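Local structure of erythrocyte binding antigen 140 (Plasmodium falciparum, 4GF2) at residues 69-74 against 88-93; 16-21 against 40-45; 65-70 against 152-157. The protein probably binds a receptor on the host erythrocyte surface, consistent with sialic acid-dependent recognition of glycophorin C during invasion, through a region of two Duffy binding-like domains. The protein carries 3 engineered substitutions. All blocks are in the same frame, centred on the assembly; numbering follows the deposited sequence.

Contact 1: 69-74 against 88-93; sequences TEAKLL and NELRNS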
loop_
_atom_site.group_PDB
_atom_site.type_symbol
_atom_site.label_atom_id
_atom_site.label_comp_id
_atom_site.label_asym_id
_atom_site.label_seq_id
_atom_site.Cartn_x
_atom_site.Cartn_y
_atom_site.Cartn_z
ATOM N N THR A 69 16.884 -14.161 41.513
ATOM C CA THR A 69 16.128 -12.933 41.312
ATOM C C THR A 69 15.548 -12.918 39.903
ATOM O O THR A 69 14.385 -12.560 39.702
ATOM C CB THR A 69 16.991 -11.675 41.533
ATOM O OG1 THR A 69 17.491 -11.662 42.876
ATOM C CG2 THR A 69 16.170 -10.418 41.307
ATOM N N GLU A 70 16.361 -13.320 38.933
ATOM C CA GLU A 70 15.913 -13.411 37.549
ATOM C C GLU A 70 14.635 -14.245 37.459
ATOM O O GLU A 70 13.704 -13.890 36.740
ATOM C CB GLU A 70 17.014 -14.017 36.674
ATOM C CG GLU A 70 16.582 -14.339 35.246
ATOM C CD GLU A 70 16.342 -13.103 34.399
ATOM O OE1 GLU A 70 16.663 -11.981 34.858
ATOM O OE2 GLU A 70 15.831 -13.260 33.268
ATOM N N ALA A 71 14.591 -15.345 38.207
ATOM C CA ALA A 71 13.412 -16.211 38.238
ATOM C C ALA A 71 12.158 -15.488 38.753
ATOM O O ALA A 71 11.113 -15.515 38.100
ATOM C CB ALA A 71 13.691 -17.439 39.080
ATOM N N LYS A 72 12.257 -14.850 39.917
ATOM C CA LYS A 72 11.138 -14.082 40.464
ATOM C C LYS A 72 10.604 -13.095 39.437
ATOM O O LYS A 72 9.399 -13.021 39.188
ATOM C CB LYS A 72 11.558 -13.286 41.703
ATOM C CG LYS A 72 11.813 -14.102 42.949
ATOM C CD LYS A 72 11.976 -13.188 44.152
ATOM C CE LYS A 72 12.439 -13.945 45.385
ATOM N NZ LYS A 72 12.547 -13.034 46.563
ATOM N N LEU A 73 11.513 -12.320 38.857
ATOM C CA LEU A 73 11.126 -11.260 37.944
ATOM C C LEU A 73 10.489 -11.845 36.687
ATOM O O LEU A 73 9.548 -11.277 36.140
ATOM C CB LEU A 73 12.332 -10.379 37.611
ATOM C CG LEU A 73 12.851 -9.559 38.797
ATOM C CD1 LEU A 73 14.145 -8.838 38.452
ATOM C CD2 LEU A 73 11.807 -8.556 39.258
ATOM N N LEU A 74 10.989 -12.994 36.248
ATOM C CA LEU A 74 10.395 -13.693 35.116
ATOM C C LEU A 74 9.002 -14.186 35.474
ATOM O O LEU A 74 8.094 -14.174 34.641
ATOM C CB LEU A 74 11.263 -14.877 34.690
ATOM C CG LEU A 74 12.536 -14.551 33.909
ATOM C CD1 LEU A 74 13.310 -15.826 33.627
ATOM C CD2 LEU A 74 12.214 -13.814 32.611
ATOM N N ASN A 88 10.164 -21.819 29.500
ATOM C CA ASN A 88 11.198 -21.601 28.499
ATOM C C ASN A 88 12.113 -20.424 28.821
ATOM O O ASN A 88 13.310 -20.469 28.537
ATOM C CB ASN A 88 10.565 -21.415 27.120
ATOM C CG ASN A 88 9.862 -22.665 26.643
ATOM O OD1 ASN A 88 10.152 -23.763 27.109
ATOM N ND2 ASN A 88 8.930 -22.508 25.718
ATOM N N GLU A 89 11.556 -19.378 29.420
ATOM C CA GLU A 89 12.340 -18.187 29.718
ATOM C C GLU A 89 13.274 -18.432 30.907
ATOM O O GLU A 89 14.385 -17.902 30.946
ATOM C CB GLU A 89 11.428 -16.978 29.935
ATOM C CG GLU A 89 10.651 -16.598 28.672
ATOM C CD GLU A 89 9.906 -15.276 28.774
ATOM O OE1 GLU A 89 10.094 -14.545 29.762
ATOM O OE2 GLU A 89 9.133 -14.960 27.846
ATOM N N LEU A 90 12.836 -19.248 31.864
ATOM C CA LEU A 90 13.717 -19.676 32.946
ATOM C C LEU A 90 14.947 -20.339 32.352
ATOM O O LEU A 90 16.081 -19.997 32.682
ATOM C CB LEU A 90 13.019 -20.676 33.870
ATOM C CG LEU A 90 12.173 -20.136 35.020
ATOM C CD1 LEU A 90 11.466 -21.287 35.695
ATOM C CD2 LEU A 90 13.018 -19.366 36.031
ATOM N N ARG A 91 14.701 -21.295 31.466
ATOM C CA ARG A 91 15.760 -22.098 30.883
ATOM C C ARG A 91 16.670 -21.238 30.018
ATOM O O ARG A 91 17.897 -21.328 30.108
ATOM C CB ARG A 91 15.158 -23.240 30.057
ATOM C CG ARG A 91 14.217 -24.144 30.855
ATOM C CD ARG A 91 13.482 -25.140 29.968
ATOM N NE ARG A 91 14.391 -26.136 29.408
ATOM C CZ ARG A 91 14.846 -27.192 30.077
ATOM N NH1 ARG A 91 14.484 -27.403 31.340
ATOM N NH2 ARG A 91 15.674 -28.037 29.483
ATOM N N ASN A 92 16.070 -20.394 29.188
ATOM C CA ASN A 92 16.846 -19.589 28.255
ATOM C C ASN A 92 17.669 -18.527 28.958
ATOM O O ASN A 92 18.742 -18.156 28.489
ATOM C CB ASN A 92 15.936 -18.960 27.206
ATOM C CG ASN A 92 15.398 -19.979 26.237
ATOM O OD1 ASN A 92 15.924 -21.086 26.139
ATOM N ND2 ASN A 92 14.352 -19.616 25.510
ATOM N N SER A 93 17.179 -18.041 30.090
ATOM C CA SER A 93 17.951 -17.077 30.857
ATOM C C SER A 93 19.104 -17.764 31.568
ATOM O O SER A 93 20.190 -17.196 31.678
ATOM C CB SER A 93 17.074 -16.323 31.850
ATOM O OG SER A 93 16.491 -15.194 31.224
#
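Within the first Duffy binding-like domain, a helical fold tied by disulfides, helices 56-78 and 83-101 form an antiparallel hairpin; the axes of the two short segments pass 10.1 Å apart at 151°. Leu74 lies across the buried seam. Its CG stands anti to the carbonyl carbon; CD1 rests 3.6 Å from the backbone O of Glu89, while CD2 lies 3.6 Å from Glu89 OE1, the two side chains crossing obliquely. Glu89 OE1 has a salt bridge to Lys77 and a hydrogen bond from Asn78, which probably offsets the cost of its apolar neighbour. Ala71 suits the place where the backbones come nearest, its CA 6.3 Å from that of Leu90; its small CB leaves room for Leu90 CD2 at 3.7 Å. Glu70 and Ser93 add a polar pair. The Glu70 CG is anti to the backbone N (chi1 172°) and the chain bends at chi2, which turns the carboxylate toward Ser93, a residue small enough to sit close and still offer a hydroxyl, which also pairs with Arg39 NH1. OE1 is taken by Lys17 and the Cys44 N-H. OE2 accepts from Ser93 OG at 2.9 Å, the hydroxyl coming in 34° above the carboxylate plane.

Contact 2: 16-21 against 40-45; sequences IKRKSI and KIQLCI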
loop_
_atom_site.group_PDB
_atom_site.type_symbol
_atom_site.label_atom_id
_atom_site.label_comp_id
_atom_site.label_asym_id
_atom_site.label_seq_id
_atom_site.Cartn_x
_atom_site.Cartn_y
_atom_site.Cartn_z
ATOM N N ILE A 16 11.742 -4.204 37.490
ATOM C CA ILE A 16 10.652 -4.887 36.808
ATOM C C ILE A 16 10.997 -5.083 35.336
ATOM O O ILE A 16 11.660 -4.245 34.730
ATOM C CB ILE A 16 9.336 -4.090 36.904
ATOM C CG1 ILE A 16 9.032 -3.728 38.359
ATOM C CG2 ILE A 16 8.184 -4.884 36.304
ATOM C CD1 ILE A 16 9.118 -2.239 38.649
ATOM N N LYS A 17 10.540 -6.192 34.766
ATOM C CA LYS A 17 10.815 -6.499 33.368
ATOM C C LYS A 17 9.661 -6.078 32.470
ATOM O O LYS A 17 8.503 -6.062 32.890
ATOM C CB LYS A 17 11.082 -7.994 33.202
ATOM C CG LYS A 17 12.330 -8.471 33.928
ATOM C CD LYS A 17 12.537 -9.966 33.781
ATOM C CE LYS A 17 13.814 -10.421 34.469
ATOM N NZ LYS A 17 15.042 -9.824 33.871
ATOM N N ARG A 18 9.983 -5.720 31.234
ATOM C CA ARG A 18 8.961 -5.447 30.236
ATOM C C ARG A 18 8.308 -6.770 29.867
ATOM O O ARG A 18 8.988 -7.799 29.760
ATOM C CB ARG A 18 9.575 -4.782 29.004
ATOM C CG ARG A 18 10.173 -3.409 29.283
ATOM C CD ARG A 18 10.783 -2.782 28.033
ATOM N NE ARG A 18 12.112 -3.317 27.737
ATOM C CZ ARG A 18 13.245 -2.860 28.264
ATOM N NH1 ARG A 18 13.236 -1.851 29.124
ATOM N NH2 ARG A 18 14.399 -3.415 27.929
ATOM N N LYS A 19 6.992 -6.748 29.689
ATOM C CA LYS A 19 6.226 -7.967 29.437
ATOM C C LYS A 19 6.209 -8.372 27.962
ATOM O O LYS A 19 6.139 -9.559 27.641
ATOM C CB LYS A 19 4.793 -7.793 29.931
ATOM C CG LYS A 19 4.625 -7.981 31.428
ATOM C CD LYS A 19 3.207 -7.635 31.864
ATOM C CE LYS A 19 2.744 -8.489 33.031
ATOM N NZ LYS A 19 2.443 -9.890 32.608
ATOM N N SER A 20 6.259 -7.390 27.068
ATOM C CA SER A 20 6.249 -7.669 25.638
ATOM C C SER A 20 7.495 -8.447 25.235
ATOM O O SER A 20 8.570 -8.240 25.792
ATOM C CB SER A 20 6.171 -6.370 24.841
ATOM O OG SER A 20 4.970 -5.678 25.124
ATOM N N ILE A 21 7.336 -9.351 24.274
ATOM C CA ILE A 21 8.452 -10.124 23.746
ATOM C C ILE A 21 8.922 -9.502 22.432
ATOM O O ILE A 21 8.190 -9.497 21.445
ATOM C CB ILE A 21 8.047 -11.590 23.502
ATOM C CG1 ILE A 21 7.561 -12.233 24.804
ATOM C CG2 ILE A 21 9.216 -12.377 22.943
ATOM C CD1 ILE A 21 6.986 -13.635 24.629
ATOM N N LYS A 40 17.198 -11.088 27.249
ATOM C CA LYS A 40 18.634 -11.041 27.502
ATOM C C LYS A 40 19.072 -9.636 27.914
ATOM O O LYS A 40 19.903 -9.470 28.802
ATOM C CB LYS A 40 19.412 -11.486 26.262
ATOM C CG LYS A 40 20.923 -11.333 26.384
ATOM C CD LYS A 40 21.468 -12.169 27.537
ATOM C CE LYS A 40 22.992 -12.233 27.526
ATOM N NZ LYS A 40 23.623 -10.913 27.802
ATOM N N ILE A 41 18.511 -8.627 27.264
ATOM C CA ILE A 41 18.821 -7.242 27.601
ATOM C C ILE A 41 18.539 -6.959 29.076
ATOM O O ILE A 41 19.280 -6.221 29.724
ATOM C CB ILE A 41 18.030 -6.263 26.711
ATOM C CG1 ILE A 41 18.573 -6.309 25.283
ATOM C CG2 ILE A 41 18.119 -4.835 27.245
ATOM C CD1 ILE A 41 17.712 -5.594 24.285
ATOM N N GLN A 42 17.480 -7.565 29.607
ATOM C CA GLN A 42 17.058 -7.294 30.979
ATOM C C GLN A 42 17.493 -8.368 31.970
ATOM O O GLN A 42 17.060 -8.365 33.124
ATOM C CB GLN A 42 15.542 -7.129 31.042
ATOM C CG GLN A 42 15.031 -5.905 30.303
ATOM C CD GLN A 42 13.663 -5.471 30.784
ATOM O OE1 GLN A 42 12.659 -6.138 30.531
ATOM N NE2 GLN A 42 13.617 -4.351 31.490
ATOM N N LEU A 43 18.344 -9.285 31.523
ATOM C CA LEU A 43 18.874 -10.320 32.399
ATOM C C LEU A 43 19.361 -9.688 33.698
ATOM O O LEU A 43 20.026 -8.655 33.680
ATOM C CB LEU A 43 20.021 -11.059 31.712
ATOM C CG LEU A 43 20.500 -12.336 32.409
ATOM C CD1 LEU A 43 19.463 -13.454 32.288
ATOM C CD2 LEU A 43 21.850 -12.784 31.855
ATOM N N CYS A 44 19.023 -10.308 34.823
ATOM C CA CYS A 44 19.321 -9.728 36.129
ATOM C C CYS A 44 20.803 -9.850 36.476
ATOM O O CYS A 44 21.266 -10.912 36.875
ATOM C CB CYS A 44 18.480 -10.403 37.210
ATOM S SG CYS A 44 18.766 -9.741 38.858
ATOM N N ILE A 45 21.536 -8.750 36.332
ATOM C CA ILE A 45 22.975 -8.752 36.575
ATOM C C ILE A 45 23.459 -7.567 37.415
ATOM O O ILE A 45 24.611 -7.533 37.839
ATOM C CB ILE A 45 23.739 -8.748 35.243
ATOM C CG1 ILE A 45 23.442 -7.460 34.472
ATOM C CG2 ILE A 45 23.351 -9.962 34.422
ATOM C CD1 ILE A 45 24.143 -7.369 33.140
HETATM O O HOH W 1 11.688 -8.372 29.131
#
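Gln42 reaches out from the end of helix 38-41 and lays its amide against the backbone and side chain of the loop 16-21. Its CG is anti to the carbonyl carbon and the extended chain brings the amide to the loop; the turn at chi3 (-71°) directs OE1 to Arg18 N, which donates a hydrogen bond of 2.8 Å (N-H...O 159°), in the carbonyl plane and on a lone pair. A water donates to the same OE1 and to Arg18 O, so both backbone polar groups of Arg18 are engaged by one amide, directly or through solvent. The Arg18 side chain, bent at chi3, folds back over Gln42: guanidinium and amide planes lie 15° apart in an offset stack, with NE2 3.4 Å above the guanidinium plane. Ile41 CG2 sits at the guanidinium edge, and a salt bridge from NE to Asp38 helps to set its rotation. On the other flank Lys17 slides past Gln42 in the opposite direction, its CB 3.6 Å from OE1. The long lysine suits this place, since its bent tip crosses to Glu70 of helix 56-78 in a salt bridge. Farther out, a disulfide ties Cys44, within 40-45, to Cys14, just before 16-21. Glutamine serves well because its neutral amide can accept a backbone N-H while lying flat against a cation; the carboxylates of Glu70 and Asp38 probably balance the two positive charges.

Contact 3: 65-70 against 152-157; sequences ISVNTE and NHMIVN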
loop_
_atom_site.group_PDB
_atom_site.type_symbol
_atom_site.label_atom_id
_atom_site.label_comp_id
_atom_site.label_asym_id
_atom_site.label_seq_id
_atom_site.Cartn_x
_atom_site.Cartn_y
_atom_site.Cartn_z
ATOM N N ILE A 65 22.266 -15.046 43.891
ATOM C CA ILE A 65 21.258 -14.005 44.017
ATOM C C ILE A 65 20.734 -13.587 42.649
ATOM O O ILE A 65 19.541 -13.349 42.474
ATOM C CB ILE A 65 21.820 -12.771 44.736
ATOM C CG1 ILE A 65 22.060 -13.093 46.213
ATOM C CG2 ILE A 65 20.860 -11.593 44.603
ATOM C CD1 ILE A 65 22.817 -12.019 46.967
ATOM N N SER A 66 21.632 -13.498 41.678
ATOM C CA SER A 66 21.256 -13.065 40.342
ATOM C C SER A 66 20.272 -14.034 39.682
ATOM O O SER A 66 19.239 -13.613 39.169
ATOM C CB SER A 66 22.501 -12.899 39.477
ATOM O OG SER A 66 23.329 -11.874 39.994
ATOM N N VAL A 67 20.583 -15.327 39.693
ATOM C CA VAL A 67 19.723 -16.302 39.024
ATOM C C VAL A 67 18.367 -16.420 39.718
ATOM O O VAL A 67 17.327 -16.471 39.062
ATOM C CB VAL A 67 20.380 -17.702 38.917
ATOM C CG1 VAL A 67 21.654 -17.624 38.102
ATOM C CG2 VAL A 67 20.652 -18.298 40.298
ATOM N N ASN A 68 18.385 -16.452 41.045
ATOM C CA ASN A 68 17.161 -16.559 41.829
ATOM C C ASN A 68 16.268 -15.333 41.640
ATOM O O ASN A 68 15.043 -15.445 41.599
ATOM C CB ASN A 68 17.505 -16.748 43.310
ATOM C CG ASN A 68 16.278 -16.813 44.193
ATOM O OD1 ASN A 68 15.805 -15.795 44.687
ATOM N ND2 ASN A 68 15.758 -18.017 44.396
ATOM N N THR A 69 16.884 -14.161 41.513
ATOM C CA THR A 69 16.128 -12.933 41.312
ATOM C C THR A 69 15.548 -12.918 39.903
ATOM O O THR A 69 14.385 -12.560 39.702
ATOM C CB THR A 69 16.991 -11.675 41.533
ATOM O OG1 THR A 69 17.491 -11.662 42.876
ATOM C CG2 THR A 69 16.170 -10.418 41.307
ATOM N N GLU A 70 16.361 -13.320 38.933
ATOM C CA GLU A 70 15.913 -13.411 37.549
ATOM C C GLU A 70 14.635 -14.245 37.459
ATOM O O GLU A 70 13.704 -13.890 36.740
ATOM C CB GLU A 70 17.014 -14.017 36.674
ATOM C CG GLU A 70 16.582 -14.339 35.246
ATOM C CD GLU A 70 16.342 -13.103 34.399
ATOM O OE1 GLU A 70 16.663 -11.981 34.858
ATOM O OE2 GLU A 70 15.831 -13.260 33.268
ATOM N N ASN A 152 19.574 -25.230 40.384
ATOM C CA ASN A 152 18.694 -25.625 41.473
ATOM C C ASN A 152 18.188 -24.435 42.275
ATOM O O ASN A 152 17.008 -24.372 42.619
ATOM C CB ASN A 152 19.402 -26.615 42.394
ATOM C CG ASN A 152 19.486 -28.001 41.796
ATOM O OD1 ASN A 152 18.689 -28.360 40.929
ATOM N ND2 ASN A 152 20.447 -28.792 42.258
ATOM N N HIS A 153 19.076 -23.490 42.565
ATOM C CA HIS A 153 18.709 -22.340 43.379
ATOM C C HIS A 153 17.891 -21.346 42.566
ATOM O O HIS A 153 17.042 -20.627 43.105
ATOM C CB HIS A 153 19.954 -21.661 43.942
ATOM C CG HIS A 153 19.652 -20.470 44.794
ATOM N ND1 HIS A 153 19.071 -20.574 46.039
ATOM C CD2 HIS A 153 19.843 -19.147 44.577
ATOM C CE1 HIS A 153 18.919 -19.366 46.554
ATOM N NE2 HIS A 153 19.381 -18.483 45.688
ATOM N N MET A 154 18.142 -21.314 41.263
ATOM C CA MET A 154 17.400 -20.427 40.372
ATOM C C MET A 154 15.914 -20.773 40.364
ATOM O O MET A 154 15.065 -19.887 40.308
ATOM C CB MET A 154 17.949 -20.508 38.944
ATOM C CG MET A 154 17.178 -19.646 37.960
ATOM S SD MET A 154 17.886 -19.600 36.304
ATOM C CE MET A 154 16.889 -18.301 35.587
ATOM N N ILE A 155 15.597 -22.059 40.422
ATOM C CA ILE A 155 14.206 -22.479 40.300
ATOM C C ILE A 155 13.602 -22.930 41.626
ATOM O O ILE A 155 12.450 -23.359 41.662
ATOM C CB ILE A 155 14.053 -23.625 39.280
ATOM C CG1 ILE A 155 14.763 -24.885 39.778
ATOM C CG2 ILE A 155 14.593 -23.198 37.925
ATOM C CD1 ILE A 155 14.530 -26.093 38.909
ATOM N N VAL A 156 14.365 -22.817 42.712
ATOM C CA VAL A 156 13.950 -23.396 43.991
ATOM C C VAL A 156 12.575 -22.906 44.457
ATOM O O VAL A 156 11.825 -23.656 45.072
ATOM C CB VAL A 156 14.979 -23.121 45.106
ATOM C CG1 VAL A 156 15.013 -21.643 45.452
ATOM C CG2 VAL A 156 14.652 -23.952 46.339
ATOM N N ASN A 157 12.243 -21.655 44.163
ATOM C CA ASN A 157 10.966 -21.092 44.589
ATOM C C ASN A 157 9.856 -21.242 43.546
ATOM O O ASN A 157 8.729 -20.804 43.773
ATOM C CB ASN A 157 11.127 -19.608 44.942
ATOM C CG ASN A 157 12.111 -19.377 46.069
ATOM O OD1 ASN A 157 13.069 -18.616 45.923
ATOM N ND2 ASN A 157 11.883 -20.032 47.200
#
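The side chain of Asn68 projects from helix 56-78 where the backbones come very near, its CA only 4.1 Å from that of Met154. From there CB comes in beside the NE2-CD2 rim of the His153 imidazole, 3.5 Å from His153 NE2. CG stands anti to the backbone N (chi1 178°), which carries the amide onward until ND2 lies over one face of the ring, offset toward the rim, the two planes 29° apart. At the tip, ND2 spends both its hydrogens: one goes almost straight, at 178°, to the backbone O of His153, the other to Asn157 OD1 at 3.1 Å. Asparagine suits the spot, being short and carrying two donors on one atom. Within the Duffy binding-like domain this amide joins helix 56-78 to His153 of helix 132-155 and to Asn157 farther along the chain. Inward from Asn68 the packing is apolar. Met154, extended throughout, crosses Val67 at about a right angle, with Met154 CB 3.7 Å from Val67 CB. Met154 CG passes 3.4 Å from Val67 O. The unbranched methionine can continue beside Glu70, pointing the same way, until CE touches Glu70 CG and reaches the neighbouring helix 83-101.

How the contacts relate
From the N terminus, contact 2 comes first: 16-21 meets 40-45, closing a loop that holds the two-stranded hairpin 23-27/33-37. It closes before helix 56-78 begins. Contacts 1 and 3 then start from that helix and share Thr69 and Glu70. The short loop of contact 1, through the turn into helix 83-101, nests inside the much longer excursion of contact 3, which returns on helix 132-155. Contacts 1 and 3 have centres about 8 Å apart, and Met154 CE lies against Leu90 O. Contact 2 joins them through Glu70, whose OE1 faces Lys17 and Cys44, so two loops and helices 56-78 and 83-101 meet at one carboxylate, with Met154 packing on its stem.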